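PDB 5UCT: endoribonuclease MazF3 from Mycobacterium tuberculosis, which cleaves mRNA and 23S rRNA as the toxin of a type II toxin-antitoxin pair, cutting mainly after the first two uridines of 5'-UUCCU-3'. Local coordinates for the interface of chains A and B. Coordinates in Å, arbitrary orientation; residue numbers count along the deposited sequence, not the author numbering. Chains: chain A/B, Endoribonuclease MazF3.

The interface of chains A and B. Residues chain A 18-19, 31, 65, 67; chain B 63, 65, 95-96.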
loop_
_atom_site.group_PDB
_atom_site.type_symbol
_atom_site.label_atom_id
_atom_site.label_comp_id
_atom_site.label_asym_id
_atom_site.label_seq_id
_atom_site.Cartn_x
_atom_site.Cartn_y
_atom_site.Cartn_z
ATOM N N LEU A 18 -6.895 -4.483 1.981
ATOM C CA LEU A 18 -5.638 -5.105 1.585
ATOM C C LEU A 18 -5.000 -5.864 2.739
ATOM O O LEU A 18 -4.415 -6.933 2.529
ATOM C CB LEU A 18 -4.673 -4.051 1.046
ATOM C CG LEU A 18 -5.011 -3.490 -0.331
ATOM C CD1 LEU A 18 -3.871 -2.631 -0.838
ATOM C CD2 LEU A 18 -5.311 -4.622 -1.304
ATOM N N THR A 19 -5.096 -5.326 3.955
ATOM C CA THR A 19 -4.569 -6.014 5.125
ATOM C C THR A 19 -5.173 -7.407 5.238
ATOM O O THR A 19 -6.372 -7.602 5.018
ATOM C CB THR A 19 -4.865 -5.211 6.395
ATOM O OG1 THR A 19 -4.361 -3.878 6.250
ATOM C CG2 THR A 19 -4.216 -5.865 7.608
ATOM N N THR A 31 -4.920 -1.404 5.955
ATOM C CA THR A 31 -4.512 -0.933 4.640
ATOM C C THR A 31 -5.580 -1.312 3.626
ATOM O O THR A 31 -5.997 -2.473 3.558
ATOM C CB THR A 31 -3.160 -1.525 4.238
ATOM O OG1 THR A 31 -2.178 -1.190 5.224
ATOM C CG2 THR A 31 -2.715 -0.974 2.893
ATOM N N THR A 65 -3.333 3.018 -2.639
ATOM C CA THR A 65 -3.599 2.316 -1.391
ATOM C C THR A 65 -3.297 3.216 -0.196
ATOM O O THR A 65 -2.378 4.040 -0.225
ATOM C CB THR A 65 -2.765 1.039 -1.300
ATOM O OG1 THR A 65 -1.414 1.387 -0.970
ATOM C CG2 THR A 65 -2.784 0.294 -2.630
ATOM N N THR A 67 -3.466 3.405 4.368
ATOM C CA THR A 67 -3.662 2.809 5.687
ATOM C C THR A 67 -4.478 3.791 6.521
ATOM O O THR A 67 -3.992 4.873 6.866
ATOM C CB THR A 67 -2.327 2.495 6.361
ATOM O OG1 THR A 67 -1.608 1.534 5.579
ATOM C CG2 THR A 67 -2.558 1.930 7.749
ATOM N N ASP B 63 3.069 -2.422 6.905
ATOM C CA ASP B 63 1.659 -2.431 7.270
ATOM C C ASP B 63 1.045 -1.040 7.287
ATOM O O ASP B 63 -0.170 -0.920 7.481
ATOM C CB ASP B 63 1.473 -3.086 8.640
ATOM C CG ASP B 63 1.264 -4.579 8.544
ATOM O OD1 ASP B 63 0.473 -5.010 7.683
ATOM O OD2 ASP B 63 1.893 -5.319 9.329
ATOM N N THR B 65 1.613 1.482 4.731
ATOM C CA THR B 65 1.890 2.154 3.470
ATOM C C THR B 65 0.836 3.222 3.190
ATOM O O THR B 65 -0.341 3.072 3.532
ATOM C CB THR B 65 1.927 1.151 2.318
ATOM O OG1 THR B 65 0.585 0.781 1.978
ATOM C CG2 THR B 65 2.708 -0.095 2.722
ATOM N N ALA B 95 2.071 -9.052 4.217
ATOM C CA ALA B 95 1.258 -7.974 4.766
ATOM C C ALA B 95 -0.150 -7.980 4.189
ATOM O O ALA B 95 -1.108 -7.638 4.890
ATOM C CB ALA B 95 1.923 -6.623 4.510
ATOM N N PHE B 96 -0.299 -8.371 2.924
ATOM C CA PHE B 96 -1.591 -8.354 2.252
ATOM C C PHE B 96 -2.110 -9.744 1.906
ATOM O O PHE B 96 -3.205 -9.853 1.342
ATOM C CB PHE B 96 -1.507 -7.500 0.978
ATOM C CG PHE B 96 -1.120 -6.065 1.227
ATOM C CD1 PHE B 96 -1.431 -5.443 2.426
ATOM C CD2 PHE B 96 -0.443 -5.338 0.261
ATOM C CE1 PHE B 96 -1.073 -4.127 2.654
ATOM C CE2 PHE B 96 -0.085 -4.023 0.485
ATOM C CZ PHE B 96 -0.399 -3.416 1.681
HETATM O O HOH W 1 -1.977 -3.508 7.195
#
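A:Leu18 lays its CB over one face of the B:Phe96 ring, 4.0 Å from the centroid and offset toward the rim, a CH-pi contact. The methyl CG2 of A:Thr31 reaches the far end of the same ring, 3.6 Å from CE1, the two side chains meeting at about a right angle. The pair illustrates how one aromatic side chain can serve as the apolar centre of a subunit contact. The A:Thr31 methyl lies anti to its own backbone N (chi1 -57° for OG1), which turns the hydroxyl away from the ring toward the polar rim. There A:Thr31 OG1 and A:Thr67 OG1 share a hydrogen bond of 2.8 Å. The A:Thr31 hydroxyl OG1 also lies 3.0 Å from B:Asp63 O, to which it could donate only in competition with that bond. A:Thr67 OG1 donates to B:Thr65 O over 2.9 Å, approaching at 133° to the C=O and tilted 18° from the carbonyl plane. Beside this chain of hydroxyls, one water links A:Thr19 OG1 and A:Thr31 OG1 to the backbone carbonyl and carboxylate OD1 of B:Asp63. The neighbouring strand's backbone fixes A:Thr19 OG1, which accepts from A:Thr31 N at 2.6 Å. In the PemK/MazF fold, the patch joins strands 29-36 and 66-69 and the loop after strand 12-17 of chain A to the 3-10 helix 62-64, the loop residue B:Thr65 and the C-terminal end of helix 85-96 of chain B; two-fold symmetry repeats it with the chains exchanged, probably as the dimer interface usual in MazF toxins.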